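Local coordinates for protein GTP-sensing transcriptional pleiotropic repressor CodY (Clostridioides difficile, PDB 5N0L) that senses nutrient status through a GAF domain that binds isoleucine, and acts as a GTP-responsive, pleiotropic transcriptional repressor, at the interface of chains A and B and the interface of chains A and C. Numbering follows the deposited sequence. Chains: chain A/B/C, GTP-sensing transcriptional pleiotropic repressor CodY.

Contact 1: the interface of chains A and B. Residues chain A 26-31; chain B 22, 24-26, 28, 74.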
ATOM      1  N   SER A  26       0.769  -8.357  12.613  0.50 23.09           N
ATOM      2  CA  SER A  26       2.167  -8.079  12.604  0.50 25.12           C
ATOM      3  C   SER A  26       2.826  -8.871  11.483  0.50 30.86           C
ATOM      4  O   SER A  26       2.188  -9.533  10.745  0.50 29.52           O
ATOM      5  CB  SER A  26       2.784  -8.515  13.890  0.50 37.01           C
ATOM      6  OG  SER A  26       2.428  -9.815  14.131  0.50 43.41           O
ATOM      7  N   VAL A  27       3.892  -8.581  11.230  1.00 24.50           N
ATOM      8  CA  VAL A  27       4.648  -9.289  10.167  1.00 26.39           C
ATOM      9  C   VAL A  27       5.631 -10.224  10.828  1.00 19.49           C
ATOM     10  O   VAL A  27       6.272  -9.855  11.745  1.00 21.17           O
ATOM     11  CB  VAL A  27       5.392  -8.320   9.270  1.00 34.15           C
ATOM     12  CG1 VAL A  27       6.173  -7.359  10.127  1.00 41.23           C
ATOM     13  CG2 VAL A  27       6.290  -9.071   8.278  1.00 30.59           C
ATOM     14  N   SER A  28       5.639 -11.463  10.386  1.00 38.31           N
ATOM     15  CA  SER A  28       6.512 -12.490  10.898  1.00 29.77           C
ATOM     16  C   SER A  28       7.581 -12.821   9.855  1.00 27.58           C
ATOM     17  O   SER A  28       7.272 -12.841   8.736  1.00 26.21           O
ATOM     18  CB  SER A  28       5.701 -13.727  11.070  1.00 24.04           C
ATOM     19  OG  SER A  28       6.404 -14.750  11.625  1.00 24.85           O
ATOM     20  N   PHE A  29       8.778 -13.042  10.350  1.00 35.03           N
ATOM     21  CA  PHE A  29       9.939 -13.450   9.586  1.00 25.19           C
ATOM     22  C   PHE A  29      10.299 -14.857  10.034  1.00 20.85           C
ATOM     23  O   PHE A  29      11.427 -15.260   9.970  1.00 23.35           O
ATOM     24  CB  PHE A  29      11.058 -12.445   9.773  1.00 24.67           C
ATOM     25  CG  PHE A  29      10.774 -11.145   9.140  1.00 21.93           C
ATOM     26  CD1 PHE A  29      10.948 -10.965   7.795  1.00 24.93           C
ATOM     27  CD2 PHE A  29      10.190 -10.116   9.877  1.00 23.22           C
ATOM     28  CE1 PHE A  29      10.623  -9.784   7.198  1.00 26.33           C
ATOM     29  CE2 PHE A  29       9.895  -8.938   9.288  1.00 20.70           C
ATOM     30  CZ  PHE A  29      10.111  -8.753   7.948  1.00 26.02           C
ATOM     31  N   ASP A  30       9.323 -15.617  10.493  1.00 20.96           N
ATOM     32  CA  ASP A  30       9.590 -16.992  10.900  1.00 19.07           C
ATOM     33  C   ASP A  30      10.113 -17.860   9.712  1.00 20.32           C
ATOM     34  O   ASP A  30      10.936 -18.723   9.952  1.00 22.64           O
ATOM     35  CB  ASP A  30       8.367 -17.654  11.528  1.00 23.78           C
ATOM     36  CG  ASP A  30       8.216 -17.310  12.999  1.00 26.99           C
ATOM     37  OD1 ASP A  30       9.060 -16.667  13.605  1.00 24.25           O
ATOM     38  OD2 ASP A  30       7.130 -17.623  13.544  1.00 25.62           O
ATOM     39  N   LEU A  31       9.618 -17.633   8.509  1.00 20.63           N
ATOM     40  CA  LEU A  31      10.003 -18.462   7.339  1.00 21.37           C
ATOM     41  C   LEU A  31      11.463 -18.133   6.988  1.00 23.09           C
ATOM     42  O   LEU A  31      12.271 -19.101   6.852  1.00 23.35           O
ATOM     43  CB  LEU A  31       9.100 -18.238   6.175  1.00 23.54           C
ATOM     44  CG  LEU A  31       7.642 -18.737   6.386  1.00 27.00           C
ATOM     45  CD1 LEU A  31       6.787 -18.016   5.364  1.00 32.06           C
ATOM     46  CD2 LEU A  31       7.608 -20.247   6.249  1.00 30.61           C
TER
ATOM     47  N   SER B  22       7.879 -16.601  -0.423  0.50 38.18           N
ATOM     48  CA  SER B  22       7.027 -15.990   0.646  0.50 29.68           C
ATOM     49  C   SER B  22       7.618 -14.657   1.103  0.50 32.65           C
ATOM     50  O   SER B  22       6.883 -13.770   1.559  0.50 30.96           O
ATOM     51  CB  SER B  22       7.009 -16.954   1.799  0.50 33.10           C
ATOM     52  OG  SER B  22       8.361 -17.195   2.196  0.50 33.09           O
ATOM     53  N   GLY B  24      10.813 -13.392   3.507  0.50 25.15           N
ATOM     54  CA  GLY B  24      10.537 -14.772   4.012  0.50 18.20           C
ATOM     55  C   GLY B  24       9.617 -14.469   5.231  0.50 16.91           C
ATOM     56  O   GLY B  24       9.947 -14.610   6.391  0.50 11.93           O
ATOM     57  N   SER B  25       8.443 -14.079   4.752  0.50 16.76           N
ATOM     58  CA  SER B  25       7.505 -13.190   5.560  0.50 17.93           C
ATOM     59  C   SER B  25       6.130 -13.810   5.537  0.50 22.77           C
ATOM     60  O   SER B  25       5.677 -14.329   4.499  0.50 22.99           O
ATOM     61  CB  SER B  25       7.379 -11.903   4.737  0.50 22.04           C
ATOM     62  OG  SER B  25       7.464 -10.719   5.425  0.50 29.37           O
ATOM     63  N   SER B  26       5.419 -13.717   6.670  0.50 17.53           N
ATOM     64  CA  SER B  26       3.929 -13.811   6.582  0.50 19.61           C
ATOM     65  C   SER B  26       3.278 -12.641   7.404  0.50 23.42           C
ATOM     66  O   SER B  26       3.913 -11.961   8.168  0.50 26.51           O
ATOM     67  CB  SER B  26       3.435 -15.143   7.115  0.50 25.42           C
ATOM     68  OG  SER B  26       2.125 -15.442   6.672  0.50 36.50           O
ATOM     69  N   SER B  28       0.965 -12.047  10.477  1.00 53.78           N
ATOM     70  CA  SER B  28       0.653 -12.823  11.664  1.00 26.65           C
ATOM     71  C   SER B  28      -0.456 -12.161  12.488  1.00 25.81           C
ATOM     72  O   SER B  28      -0.462 -11.008  12.632  1.00 28.14           O
ATOM     73  CB  SER B  28       1.822 -12.792  12.591  1.00 29.89           C
ATOM     74  OG  SER B  28       1.627 -13.419  13.798  1.00 25.90           O
ATOM     75  N   GLN B  74       5.421 -23.893   7.044  1.00 68.78           N
ATOM     76  CA  GLN B  74       4.284 -23.206   7.565  1.00 46.45           C
ATOM     77  C   GLN B  74       3.416 -24.054   8.489  1.00 39.28           C
ATOM     78  O   GLN B  74       3.221 -25.195   8.258  1.00 32.25           O
ATOM     79  CB  GLN B  74       3.432 -22.822   6.385  1.00 60.42           C
ATOM     80  CG  GLN B  74       2.625 -21.576   6.596  1.00 73.31           C
ATOM     81  CD  GLN B  74       3.121 -20.428   5.783  1.00 73.50           C
ATOM     82  OE1 GLN B  74       3.169 -19.317   6.256  1.00 92.93           O
ATOM     83  NE2 GLN B  74       3.515 -20.700   4.547  1.00 76.46           N
TER
HETATM   84  O   HOH W   1      -0.070 -10.068  15.567  1.00 42.37           O
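The backbone carbonyl oxygen of B:Ser28 is the best-held polar atom and meets three partners: the amide of A:Ser26 (N to O 2.9 Å), a water 3.1 Å from B:Ser28 O and, weakly, the A:Ser26 hydroxyl. The hydroxyl gets there because OG stands between its own N and carbonyl carbon (chi1 52°), where it also binds the same water. The return bond, B:Ser28 N to A:Ser26 O at 2.8 Å, is nearly straight at the hydrogen (170°), though the donor rises above the carbonyl plane. Two residues along, the amide of A:Ser28 meets B:Ser26 O at 2.9 Å, in the carbonyl plane, and B:Ser26 N answers to A:Ser28 O. Serine probably suits this ribbon, being small enough for close backbone approach. A:Ser28 turns OG anti to its N (chi1 -176°), and A:Asp30 N donates to A:Ser28 OG in the manner of a helix cap. Beyond it A:Leu31 sends CD1 against B:Ser22 CB at 3.7 Å, while its CB lies by the carbonyl of B:Gly24, which follows a cis peptide. Strands 26-28 of both chains thus pair antiparallel about a two-fold, in the link between the N-terminal helix (7-22 in chain A, 7-21 in chain B) and helix 30-40.

Contact 2: the interface of chains A and B. Residues chain A 39-40, 142-143, 146, 149; chain B 8, 11-12, 14-15.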
ATOM      1  N   VAL A  39      20.215 -23.396   7.219  1.00 22.34           N
ATOM      2  CA  VAL A  39      21.528 -23.384   6.354  1.00 27.96           C
ATOM      3  C   VAL A  39      22.639 -23.194   7.382  1.00 44.23           C
ATOM      4  O   VAL A  39      23.598 -23.847   7.140  1.00 32.21           O
ATOM      5  CB  VAL A  39      21.492 -22.461   5.086  1.00 27.60           C
ATOM      6  CG1 VAL A  39      20.353 -22.763   4.118  1.00 30.01           C
ATOM      7  CG2 VAL A  39      21.570 -21.007   5.444  1.00 35.90           C
ATOM      8  N   LEU A  40      22.548 -22.345   8.534  1.00 30.35           N
ATOM      9  CA  LEU A  40      23.540 -22.111   9.408  1.00 29.55           C
ATOM     10  C   LEU A  40      23.534 -22.936  10.656  1.00 21.96           C
ATOM     11  O   LEU A  40      24.394 -22.668  11.485  1.00 25.39           O
ATOM     12  CB  LEU A  40      23.580 -20.626   9.693  1.00 23.02           C
ATOM     13  CG  LEU A  40      23.530 -19.669   8.527  1.00 21.94           C
ATOM     14  CD1 LEU A  40      23.571 -18.222   8.937  1.00 27.62           C
ATOM     15  CD2 LEU A  40      24.896 -19.952   7.701  1.00 27.80           C
ATOM     16  N   ASP A 142      31.466 -16.422   4.242  1.00 19.99           N
ATOM     17  CA  ASP A 142      30.382 -16.926   3.424  1.00 21.58           C
ATOM     18  C   ASP A 142      29.082 -16.837   4.313  1.00 20.83           C
ATOM     19  O   ASP A 142      28.089 -16.496   3.746  1.00 21.59           O
ATOM     20  CB  ASP A 142      30.540 -18.295   2.891  1.00 22.18           C
ATOM     21  CG  ASP A 142      31.665 -18.278   1.754  1.00 25.62           C
ATOM     22  OD1 ASP A 142      31.751 -17.247   1.016  1.00 24.88           O
ATOM     23  OD2 ASP A 142      32.325 -19.281   1.578  1.00 33.33           O
ATOM     24  N   ASP A 143      29.236 -17.262   5.513  1.00 19.34           N
ATOM     25  CA  ASP A 143      28.042 -17.193   6.514  1.00 21.71           C
ATOM     26  C   ASP A 143      27.591 -15.753   6.668  1.00 21.84           C
ATOM     27  O   ASP A 143      26.339 -15.459   6.670  1.00 23.20           O
ATOM     28  CB  ASP A 143      28.482 -17.725   7.790  1.00 24.65           C
ATOM     29  CG  ASP A 143      28.758 -19.211   7.777  1.00 22.69           C
ATOM     30  OD1 ASP A 143      28.195 -20.010   7.019  1.00 26.96           O
ATOM     31  OD2 ASP A 143      29.638 -19.587   8.598  1.00 25.38           O
ATOM     32  N   ILE A 146      25.518 -14.422   3.753  1.00 18.38           N
ATOM     33  CA  ILE A 146      24.098 -14.922   3.809  1.00 20.16           C
ATOM     34  C   ILE A 146      23.381 -14.095   4.898  1.00 22.20           C
ATOM     35  O   ILE A 146      22.289 -13.590   4.680  1.00 23.47           O
ATOM     36  CB  ILE A 146      23.994 -16.393   4.082  1.00 22.25           C
ATOM     37  CG1 ILE A 146      24.603 -17.154   2.837  1.00 24.86           C
ATOM     38  CG2 ILE A 146      22.558 -16.844   4.371  1.00 27.49           C
ATOM     39  CD1 ILE A 146      24.820 -18.568   3.137  1.00 33.06           C
ATOM     40  N   TYR A 149      22.916 -10.221   3.702  1.00 19.89           N
ATOM     41  CA  TYR A 149      21.971  -9.983   2.738  1.00 21.70           C
ATOM     42  C   TYR A 149      20.550 -10.309   3.340  1.00 20.10           C
ATOM     43  O   TYR A 149      19.605  -9.586   2.990  1.00 22.69           O
ATOM     44  CB  TYR A 149      22.183 -10.586   1.377  1.00 24.94           C
ATOM     45  CG  TYR A 149      21.717 -11.882   1.072  1.00 24.92           C
ATOM     46  CD1 TYR A 149      20.331 -12.161   0.812  1.00 23.84           C
ATOM     47  CD2 TYR A 149      22.655 -12.901   0.792  1.00 32.71           C
ATOM     48  CE1 TYR A 149      19.938 -13.396   0.400  1.00 24.94           C
ATOM     49  CE2 TYR A 149      22.247 -14.126   0.404  1.00 30.12           C
ATOM     50  CZ  TYR A 149      20.907 -14.373   0.159  1.00 29.44           C
ATOM     51  OH  TYR A 149      20.551 -15.614  -0.246  1.00 31.03           O
TER
ATOM     52  N   VAL B   8      28.475 -21.895  -0.469  1.00 28.25           N
ATOM     53  CA  VAL B   8      27.824 -20.567  -0.359  1.00 25.25           C
ATOM     54  C   VAL B   8      26.739 -20.328  -1.404  1.00 28.53           C
ATOM     55  O   VAL B   8      25.625 -19.834  -1.087  1.00 25.41           O
ATOM     56  CB  VAL B   8      28.819 -19.402  -0.248  1.00 26.20           C
ATOM     57  CG1 VAL B   8      29.541 -19.154  -1.595  1.00 27.80           C
ATOM     58  CG2 VAL B   8      28.178 -18.090   0.224  1.00 28.40           C
ATOM     59  N   LYS B  11      23.644 -22.622  -0.485  1.00 23.54           N
ATOM     60  CA  LYS B  11      22.931 -22.042   0.706  1.00 25.19           C
ATOM     61  C   LYS B  11      22.223 -20.749   0.292  1.00 28.29           C
ATOM     62  O   LYS B  11      21.038 -20.582   0.653  1.00 26.22           O
ATOM     63  CB  LYS B  11      23.907 -21.790   1.837  1.00 28.31           C
ATOM     64  CG  LYS B  11      24.453 -23.047   2.531  1.00 28.18           C
ATOM     65  CD  LYS B  11      25.307 -22.675   3.670  1.00 31.40           C
ATOM     66  CE  LYS B  11      25.673 -23.820   4.596  1.00 30.77           C
ATOM     67  NZ  LYS B  11      26.612 -23.359   5.746  1.00 47.67           N
ATOM     68  N   THR B  12      22.859 -19.879  -0.504  1.00 25.03           N
ATOM     69  CA  THR B  12      22.190 -18.725  -1.114  1.00 27.71           C
ATOM     70  C   THR B  12      20.919 -19.147  -1.900  1.00 27.89           C
ATOM     71  O   THR B  12      19.839 -18.531  -1.781  1.00 23.07           O
ATOM     72  CB  THR B  12      23.173 -17.885  -1.976  1.00 29.19           C
ATOM     73  OG1 THR B  12      24.108 -17.311  -1.098  1.00 29.01           O
ATOM     74  CG2 THR B  12      22.484 -16.765  -2.745  1.00 30.38           C
ATOM     75  N   LYS B  14      19.081 -21.815  -1.443  1.00 21.49           N
ATOM     76  CA  LYS B  14      18.024 -22.264  -0.449  1.00 24.49           C
ATOM     77  C   LYS B  14      17.328 -21.039   0.161  1.00 24.40           C
ATOM     78  O   LYS B  14      16.060 -21.022   0.260  1.00 29.36           O
ATOM     79  CB  LYS B  14      18.546 -23.111   0.693  1.00 34.01           C
ATOM     80  CG  LYS B  14      18.580 -24.564   0.360  1.00 40.49           C
ATOM     81  CD  LYS B  14      18.892 -25.511   1.511  1.00 47.70           C
ATOM     82  CE  LYS B  14      19.603 -26.768   0.951  1.00 61.06           C
ATOM     83  NZ  LYS B  14      20.271 -27.628   1.965  1.00 66.47           N
ATOM     84  N   ILE B  15      18.098 -20.062   0.590  1.00 23.79           N
ATOM     85  CA  ILE B  15      17.501 -18.829   1.153  1.00 26.13           C
ATOM     86  C   ILE B  15      16.662 -18.177   0.104  1.00 26.87           C
ATOM     87  O   ILE B  15      15.548 -17.675   0.377  1.00 26.14           O
ATOM     88  CB  ILE B  15      18.537 -17.771   1.607  1.00 26.13           C
ATOM     89  CG1 ILE B  15      19.419 -18.297   2.737  1.00 24.34           C
ATOM     90  CG2 ILE B  15      17.882 -16.427   2.021  1.00 23.03           C
ATOM     91  CD1 ILE B  15      18.646 -18.683   4.013  1.00 31.81           C
TER
HETATM   92  O   HOH W   2      28.340 -20.992   4.438  1.00 53.66           O
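Helix 7-21 of chain B lies across the GAF domain of chain A, against helices 30-40 and 141-158. B:Lys11 is the long arm of this packing: CG is anti to the carbonyl carbon (chi1 -71°) and the chain is extended beyond it. Its CB meets A:Ile146 CD1 at 3.6 Å, the side chains crossing at about a right angle, and its methylenes run along A:Val39 until CE reaches A:Val39 O at 3.3 Å. B:Lys11 NZ and A:Asp143 OD1 form a loose salt bridge at 3.9 Å, and a water links the same two atoms. Lysine fits because its stem is apolar and its tip charged. A:Val39 spreads two methyls, towards B:Lys14 and B:Ile15. A:Asp142 CB meets B:Val8 CG2 at 3.6 Å, again crossing at about a right angle. The A:Tyr149 ring, its CG crowded between backbone N and carbonyl carbon (chi1 88°), comes tip first, OH 3.4 Å from B:Thr12 CG2, with B:Thr12 OG1 in plane at the ring's edge. B:Thr12 OG1 donates to B:Val8 O at 2.9 Å, from above the carbonyl plane, which helps hold the rotamer (chi1 -67°) that points CG2 at the phenol. Largely apolar, the patch fastens one chain's N-terminal helix to its partner's domain and probably helps hold a dimer.

Contact 3: the interface of chains A and C. Residues chain A 148-149, 152, 156; chain C 16, 19-20, 23.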
ATOM      1  N   GLU A 148      24.114 -11.070   6.156  1.00 20.65           N
ATOM      2  CA  GLU A 148      23.981  -9.722   5.848  1.00 20.28           C
ATOM      3  C   GLU A 148      22.978  -9.401   4.763  1.00 19.12           C
ATOM      4  O   GLU A 148      22.226  -8.357   4.878  1.00 23.88           O
ATOM      5  CB  GLU A 148      25.319  -9.046   5.579  1.00 21.23           C
ATOM      6  CG  GLU A 148      26.154  -8.980   6.829  1.00 22.14           C
ATOM      7  CD  GLU A 148      27.426  -8.195   6.721  1.00 30.13           C
ATOM      8  OE1 GLU A 148      27.658  -7.559   5.646  1.00 28.06           O
ATOM      9  OE2 GLU A 148      28.151  -8.213   7.756  1.00 31.12           O
ATOM     10  N   TYR A 149      22.916 -10.221   3.702  1.00 19.89           N
ATOM     11  CA  TYR A 149      21.971  -9.983   2.738  1.00 21.70           C
ATOM     12  C   TYR A 149      20.550 -10.309   3.340  1.00 20.10           C
ATOM     13  O   TYR A 149      19.605  -9.586   2.990  1.00 22.69           O
ATOM     14  CB  TYR A 149      22.183 -10.586   1.377  1.00 24.94           C
ATOM     15  CG  TYR A 149      21.717 -11.882   1.072  1.00 24.92           C
ATOM     16  CD1 TYR A 149      20.331 -12.161   0.812  1.00 23.84           C
ATOM     17  CD2 TYR A 149      22.655 -12.901   0.792  1.00 32.71           C
ATOM     18  CE1 TYR A 149      19.938 -13.396   0.400  1.00 24.94           C
ATOM     19  CE2 TYR A 149      22.247 -14.126   0.404  1.00 30.12           C
ATOM     20  CZ  TYR A 149      20.907 -14.373   0.159  1.00 29.44           C
ATOM     21  OH  TYR A 149      20.551 -15.614  -0.246  1.00 31.03           O
ATOM     22  N   THR A 152      19.490  -7.318   5.296  1.00 22.25           N
ATOM     23  CA  THR A 152      19.089  -6.302   4.411  1.00 21.46           C
ATOM     24  C   THR A 152      17.667  -6.551   3.833  1.00 20.73           C
ATOM     25  O   THR A 152      16.877  -5.601   3.708  1.00 25.36           O
ATOM     26  CB  THR A 152      20.162  -6.197   3.250  1.00 20.24           C
ATOM     27  OG1 THR A 152      21.376  -5.768   3.867  1.00 24.25           O
ATOM     28  CG2 THR A 152      19.780  -5.210   2.257  1.00 25.08           C
ATOM     29  N   LEU A 156      14.190  -4.173   4.049  1.00 23.11           N
ATOM     30  CA  LEU A 156      13.391  -3.805   2.940  1.00 24.78           C
ATOM     31  C   LEU A 156      11.934  -4.095   3.161  1.00 25.06           C
ATOM     32  O   LEU A 156      11.073  -3.498   2.504  1.00 26.79           O
ATOM     33  CB  LEU A 156      13.786  -4.575   1.650  1.00 26.85           C
ATOM     34  CG  LEU A 156      15.130  -4.164   1.060  1.00 31.47           C
ATOM     35  CD1 LEU A 156      15.367  -5.151  -0.065  1.00 34.36           C
ATOM     36  CD2 LEU A 156      15.119  -2.779   0.461  1.00 38.62           C
TER
ATOM     37  N   ASN C  16      24.568  -3.982  -0.519  1.00 21.91           N
ATOM     38  CA  ASN C  16      23.592  -3.772   0.612  1.00 25.79           C
ATOM     39  C   ASN C  16      23.503  -2.349   1.049  1.00 26.81           C
ATOM     40  O   ASN C  16      22.330  -1.884   1.412  1.00 27.24           O
ATOM     41  CB  ASN C  16      23.920  -4.674   1.768  1.00 26.18           C
ATOM     42  CG  ASN C  16      23.693  -6.157   1.459  1.00 22.24           C
ATOM     43  OD1 ASN C  16      22.975  -6.555   0.523  1.00 27.67           O
ATOM     44  ND2 ASN C  16      24.231  -7.000   2.329  1.00 24.98           N
ATOM     45  N   LEU C  19      21.092  -1.027  -1.231  1.00 25.07           N
ATOM     46  CA  LEU C  19      19.721  -1.498  -0.879  1.00 29.80           C
ATOM     47  C   LEU C  19      19.159  -0.865   0.389  1.00 33.44           C
ATOM     48  O   LEU C  19      17.997  -0.419   0.371  1.00 36.55           O
ATOM     49  CB  LEU C  19      19.721  -2.962  -0.751  1.00 25.78           C
ATOM     50  CG  LEU C  19      19.933  -3.660  -2.082  1.00 27.12           C
ATOM     51  CD1 LEU C  19      19.921  -5.106  -1.806  1.00 26.62           C
ATOM     52  CD2 LEU C  19      18.905  -3.316  -3.116  1.00 27.91           C
ATOM     53  N   GLN C  20      19.975  -0.776   1.418  1.00 33.50           N
ATOM     54  CA  GLN C  20      19.637  -0.110   2.689  1.00 34.70           C
ATOM     55  C   GLN C  20      19.281   1.342   2.547  1.00 42.50           C
ATOM     56  O   GLN C  20      18.549   1.837   3.375  1.00 67.36           O
ATOM     57  CB  GLN C  20      20.750  -0.240   3.683  1.00 29.57           C
ATOM     58  CG  GLN C  20      20.831  -1.606   4.229  1.00 32.93           C
ATOM     59  CD  GLN C  20      22.216  -1.947   4.824  1.00 40.27           C
ATOM     60  OE1 GLN C  20      23.014  -1.027   5.115  1.00 43.40           O
ATOM     61  NE2 GLN C  20      22.512  -3.285   5.005  1.00 35.50           N
ATOM     62  N   GLY C  23      16.947   0.921  -2.389  0.50 56.35           N
ATOM     63  CA  GLY C  23      16.213  -0.333  -2.592  0.50 52.22           C
ATOM     64  C   GLY C  23      16.228  -1.306  -3.791  0.50 46.36           C
ATOM     65  O   GLY C  23      15.328  -2.144  -3.813  0.50 61.58           O
TER
HETATM   66  O   HOH W   3      25.920  -5.763   4.454  1.00 27.92           O
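A:Thr152, on helix 141-158 of the GAF domain, meets helix 7-21 of chain C in a helix-to-helix contact that may belong to crystal packing or to a higher assembly. From its CB, which lies 4.0 Å from the amide carbon CG of C:Asn16, two branches part. The methyl CG2, anti to the backbone N, packs on C:Leu19 CB at 3.8 Å, crossing that side chain at about a right angle. The hydroxyl OG1, anti to the carbonyl carbon (chi1 -65°), works both ways: it donates to A:Glu148 O one turn back at 2.9 Å, from above the carbonyl plane, and accepts C:Gln20 NE2 at 3.0 Å. The latter bond is moderately bent (150° at the hydrogen), with OG1 close to the amide plane of the glutamine, whose extended chain brings NE2 across to the neighbouring helix. Threonine suits the place by offering a methyl to leucine and a hydroxyl to an amide from one short stem. C:Asn16 lays its amide alongside the same hydroxyl and uses ND2 on a water at 3.0 Å, almost straight at 174°. This water also holds A:Glu148 OE1, so the carboxylate reaches chain C indirectly. Further along, A:Leu156 brings CD2 to the backbone O of C:Leu19 at 3.7 Å, close to C:Gly23, where the helix has ended.

Contact 1 lies about 18 Å from both contact 2 and contact 3, and contacts 2 and 3 are about 15 Å apart, measured between the centres of their C-alpha atoms. Contacts 1 and 2 belong to one two-fold interface of chains A and B and share helix 30-40 of chain A. Contacts 2 and 3 share A:Tyr149 and helix 141-158, which therefore packs against the N-terminal helices of two different chains. The A–C interface is not an exact two-fold. The deposited assembly holds six copies; the structure alone does not show whether the A–C contact forms in solution.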